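Local coordinates for uncharacterized protein (Desulfotomaculum acetoxidans, PDB 3U4Y) that is of unknown function but folds as a seven-bladed beta-propeller of the lactonase family, at residues A[84-98]-A[101-115]. Sequence-based numbering, arbitrary orientation.
Sequences SSMADVDITPDDQFA and VTGLNHPFNMQSYSF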
# COMPACT_ATOMS: atom_id res chain seq x y z
N SER A 84 12.56 -0.17 15.42
CA SER A 84 11.41 -0.98 15.81
C SER A 84 10.77 -1.66 14.60
O SER A 84 11.30 -1.58 13.50
CB SER A 84 10.37 -0.13 16.54
OG SER A 84 9.86 0.89 15.69
N SER A 85 9.63 -2.32 14.81
CA SER A 85 8.98 -3.09 13.76
C SER A 85 8.49 -2.25 12.56
O SER A 85 8.42 -1.03 12.63
CB SER A 85 7.80 -3.85 14.33
OG SER A 85 6.66 -3.01 14.37
N MSE A 86 8.11 -2.94 11.48
CA MSE A 86 7.73 -2.28 10.23
C MSE A 86 6.58 -2.99 9.53
O MSE A 86 6.49 -4.22 9.59
CB MSE A 86 8.91 -2.28 9.28
CG MSE A 86 10.01 -1.33 9.63
SE MSE A 86 11.63 -1.85 8.72
CE MSE A 86 12.90 -1.06 9.98
N ALA A 87 5.73 -2.24 8.83
CA ALA A 87 4.69 -2.88 8.01
C ALA A 87 4.38 -2.15 6.69
O ALA A 87 5.06 -2.39 5.71
CB ALA A 87 3.43 -3.17 8.83
N ASP A 88 3.37 -1.28 6.64
CA ASP A 88 3.09 -0.59 5.38
C ASP A 88 4.33 0.23 5.01
O ASP A 88 5.06 0.70 5.90
CB ASP A 88 1.79 0.27 5.42
CG ASP A 88 1.17 0.52 4.01
OD1 ASP A 88 1.68 -0.03 3.00
OD2 ASP A 88 0.16 1.25 3.90
N VAL A 89 4.60 0.35 3.71
CA VAL A 89 5.63 1.24 3.20
C VAL A 89 5.14 2.03 2.03
O VAL A 89 4.40 1.51 1.19
CB VAL A 89 6.84 0.50 2.63
CG1 VAL A 89 8.07 0.82 3.42
CG2 VAL A 89 6.57 -0.99 2.52
N ASP A 90 5.59 3.27 1.97
CA ASP A 90 5.48 4.05 0.75
C ASP A 90 6.83 4.67 0.47
O ASP A 90 7.65 4.82 1.37
CB ASP A 90 4.43 5.15 0.88
CG ASP A 90 3.66 5.35 -0.42
OD1 ASP A 90 3.70 4.44 -1.28
OD2 ASP A 90 3.00 6.41 -0.57
N ILE A 91 7.06 5.00 -0.80
CA ILE A 91 8.25 5.71 -1.22
C ILE A 91 7.85 7.13 -1.57
O ILE A 91 6.73 7.36 -2.05
CB ILE A 91 8.86 5.08 -2.45
CG1 ILE A 91 8.45 3.61 -2.53
CG2 ILE A 91 10.35 5.29 -2.45
CD1 ILE A 91 9.60 2.63 -2.64
N THR A 92 8.74 8.08 -1.32
CA THR A 92 8.50 9.45 -1.72
C THR A 92 8.42 9.45 -3.23
O THR A 92 8.94 8.53 -3.87
CB THR A 92 9.64 10.33 -1.28
OG1 THR A 92 10.87 9.71 -1.64
CG2 THR A 92 9.60 10.51 0.21
N PRO A 93 7.82 10.50 -3.81
CA PRO A 93 7.53 10.44 -5.24
C PRO A 93 8.82 10.52 -6.07
O PRO A 93 8.84 10.03 -7.20
CB PRO A 93 6.68 11.69 -5.47
CG PRO A 93 6.90 12.57 -4.27
CD PRO A 93 7.83 11.90 -3.33
N ASP A 94 9.87 11.12 -5.50
CA ASP A 94 11.18 11.20 -6.14
C ASP A 94 12.05 9.95 -5.98
O ASP A 94 13.19 9.93 -6.41
CB ASP A 94 11.95 12.43 -5.66
CG ASP A 94 12.31 12.35 -4.20
OD1 ASP A 94 12.31 11.23 -3.64
OD2 ASP A 94 12.61 13.41 -3.60
N ASP A 95 11.53 8.92 -5.32
CA ASP A 95 12.26 7.66 -5.22
C ASP A 95 13.48 7.74 -4.29
O ASP A 95 14.25 6.80 -4.20
CB ASP A 95 12.70 7.21 -6.60
CG ASP A 95 11.55 6.69 -7.46
OD1 ASP A 95 10.67 5.97 -6.95
OD2 ASP A 95 11.55 6.99 -8.68
N GLN A 96 13.66 8.86 -3.60
CA GLN A 96 14.84 9.01 -2.75
C GLN A 96 14.70 8.30 -1.39
O GLN A 96 15.66 7.72 -0.91
CB GLN A 96 15.17 10.50 -2.55
CG GLN A 96 16.47 10.78 -1.82
CD GLN A 96 16.85 12.26 -1.86
OE1 GLN A 96 16.20 13.07 -2.53
NE2 GLN A 96 17.92 12.62 -1.13
N PHE A 97 13.51 8.35 -0.80
CA PHE A 97 13.25 7.75 0.53
C PHE A 97 12.10 6.76 0.57
O PHE A 97 11.14 6.86 -0.20
CB PHE A 97 12.94 8.81 1.56
CG PHE A 97 14.03 9.79 1.75
CD1 PHE A 97 15.15 9.46 2.48
CD2 PHE A 97 13.94 11.05 1.20
CE1 PHE A 97 16.15 10.37 2.66
CE2 PHE A 97 14.95 11.97 1.37
CZ PHE A 97 16.05 11.63 2.09
N ALA A 98 12.19 5.83 1.52
CA ALA A 98 11.11 4.89 1.81
C ALA A 98 10.68 5.18 3.21
O ALA A 98 11.53 5.40 4.07
CB ALA A 98 11.61 3.47 1.71
N VAL A 101 5.79 2.36 8.63
CA VAL A 101 4.96 2.54 9.79
C VAL A 101 4.96 1.25 10.62
O VAL A 101 5.30 0.17 10.12
CB VAL A 101 3.56 3.02 9.35
CG1 VAL A 101 2.44 2.29 10.10
CG2 VAL A 101 3.47 4.52 9.50
N THR A 102 4.59 1.37 11.89
CA THR A 102 4.68 0.26 12.81
C THR A 102 3.86 -0.96 12.42
O THR A 102 2.87 -0.86 11.69
CB THR A 102 4.23 0.69 14.20
OG1 THR A 102 4.66 -0.28 15.16
CG2 THR A 102 2.73 0.81 14.21
N GLY A 103 4.30 -2.12 12.93
CA GLY A 103 3.56 -3.37 12.84
C GLY A 103 3.10 -3.80 14.23
O GLY A 103 2.87 -2.96 15.10
N LEU A 104 2.99 -5.11 14.46
CA LEU A 104 2.44 -5.60 15.72
C LEU A 104 3.27 -5.27 16.96
O LEU A 104 2.72 -4.80 17.96
CB LEU A 104 2.19 -7.11 15.64
CG LEU A 104 1.01 -7.69 16.42
CD1 LEU A 104 1.34 -9.09 16.89
CD2 LEU A 104 0.61 -6.82 17.60
N ASN A 105 4.57 -5.53 16.94
CA ASN A 105 5.33 -5.34 18.18
C ASN A 105 5.80 -3.92 18.37
O ASN A 105 6.08 -3.22 17.40
CB ASN A 105 6.47 -6.35 18.36
CG ASN A 105 7.18 -6.65 17.07
OD1 ASN A 105 6.58 -7.16 16.13
ND2 ASN A 105 8.48 -6.34 17.02
N HIS A 106 5.85 -3.50 19.62
CA HIS A 106 6.19 -2.13 19.92
C HIS A 106 7.70 -2.03 20.08
O HIS A 106 8.38 -3.05 20.05
CB HIS A 106 5.46 -1.67 21.19
CG HIS A 106 6.01 -2.27 22.45
ND1 HIS A 106 6.03 -3.63 22.69
CD2 HIS A 106 6.57 -1.69 23.54
CE1 HIS A 106 6.59 -3.86 23.87
NE2 HIS A 106 6.92 -2.70 24.41
N PRO A 107 8.24 -0.82 20.24
CA PRO A 107 7.52 0.46 20.23
C PRO A 107 6.95 0.79 18.85
O PRO A 107 7.17 0.06 17.88
CB PRO A 107 8.59 1.48 20.62
CG PRO A 107 9.90 0.79 20.37
CD PRO A 107 9.64 -0.65 20.66
N PHE A 108 6.21 1.88 18.78
CA PHE A 108 5.53 2.25 17.55
C PHE A 108 6.21 3.47 16.96
O PHE A 108 6.14 4.56 17.52
CB PHE A 108 4.04 2.49 17.82
CG PHE A 108 3.38 1.37 18.60
CD1 PHE A 108 2.91 1.59 19.90
CD2 PHE A 108 3.27 0.09 18.05
CE1 PHE A 108 2.33 0.55 20.63
CE2 PHE A 108 2.69 -0.95 18.77
CZ PHE A 108 2.21 -0.72 20.06
N ASN A 109 6.90 3.26 15.85
CA ASN A 109 7.59 4.35 15.21
C ASN A 109 7.36 4.45 13.72
O ASN A 109 7.08 3.45 13.05
CB ASN A 109 9.09 4.22 15.41
CG ASN A 109 9.49 4.32 16.84
OD1 ASN A 109 9.49 5.40 17.42
ND2 ASN A 109 9.85 3.19 17.41
N MSE A 110 7.52 5.66 13.21
CA MSE A 110 7.61 5.88 11.79
C MSE A 110 9.08 6.07 11.45
O MSE A 110 9.79 6.78 12.15
CB MSE A 110 6.80 7.10 11.39
CG MSE A 110 7.12 7.61 10.00
SE MSE A 110 5.99 9.10 9.47
CE MSE A 110 4.32 8.10 9.52
N GLN A 111 9.53 5.44 10.37
CA GLN A 111 10.95 5.43 10.05
C GLN A 111 11.16 5.69 8.57
O GLN A 111 10.48 5.07 7.74
CB GLN A 111 11.55 4.07 10.38
CG GLN A 111 11.28 3.56 11.79
CD GLN A 111 12.16 2.38 12.14
OE1 GLN A 111 13.31 2.55 12.53
NE2 GLN A 111 11.63 1.17 11.96
N SER A 112 12.10 6.58 8.25
CA SER A 112 12.50 6.85 6.86
C SER A 112 13.87 6.28 6.55
O SER A 112 14.73 6.18 7.42
CB SER A 112 12.53 8.34 6.56
OG SER A 112 13.66 8.93 7.17
N TYR A 113 14.09 5.96 5.28
CA TYR A 113 15.25 5.20 4.84
C TYR A 113 15.79 5.76 3.52
O TYR A 113 15.04 5.85 2.55
CB TYR A 113 14.81 3.75 4.69
CG TYR A 113 15.73 2.86 3.90
CD1 TYR A 113 16.76 2.16 4.52
CD2 TYR A 113 15.56 2.70 2.54
CE1 TYR A 113 17.60 1.34 3.80
CE2 TYR A 113 16.40 1.87 1.81
CZ TYR A 113 17.41 1.19 2.45
OH TYR A 113 18.24 0.37 1.71
N SER A 114 17.08 6.13 3.49
CA SER A 114 17.71 6.68 2.27
C SER A 114 18.17 5.62 1.27
O SER A 114 19.02 4.81 1.60
CB SER A 114 18.89 7.59 2.62
OG SER A 114 19.40 8.24 1.46
N PHE A 115 17.63 5.65 0.06
CA PHE A 115 18.01 4.70 -0.98
C PHE A 115 19.43 4.94 -1.47
O PHE A 115 20.09 4.04 -1.99
CB PHE A 115 17.09 4.84 -2.18
CG PHE A 115 15.84 4.02 -2.10
CD1 PHE A 115 15.78 2.77 -2.69
CD2 PHE A 115 14.71 4.52 -1.47
CE1 PHE A 115 14.63 2.02 -2.65
CE2 PHE A 115 13.55 3.77 -1.42
CZ PHE A 115 13.51 2.52 -2.01
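F97 pairs with S114 and A98 with Y113 in an antiparallel hairpin, the two middle strands of one four-stranded blade of the beta-propeller. At A98 the pair is hydrogen-bonded: A98 N gives to Y113 O at 3.0 Å, and Y113 N returns one to A98 O. Two residues further along, toward the T92-D95 turn, F115 N reaches Q96 O along an almost straight N-H path (170°). At the other end, residues before strand 89-91 are tied to the loop joining the hairpin strands: A87 N donates to V101 O at 2.8 Å and V101 N to D88 O.

Side-chain polar contacts gather at S85. Its OG sits between the backbone N and the carbonyl carbon (chi1 84°), where it accepts from G103 N at 2.9 Å and donates to N105 O at 3.1 Å, in the plane of that carbonyl. An alanine here would probably leave G103 N and N105 O without this shared mate and loop 103-105 less firmly held. Q111 adds a weak, bent bond from NE2 to S84 O.

Apolar contact centres on F115, whose CG lies anti to the carbonyl carbon (chi1 -87°), turning the ring edge-on to Q96 O and F97 C; F115 also touches V55 in the preceding blade. I91 crosses it at about a right angle, CD1 lying 4.0 Å from F115 CZ, and F115 CE2 meets A98 CB at 3.7 Å.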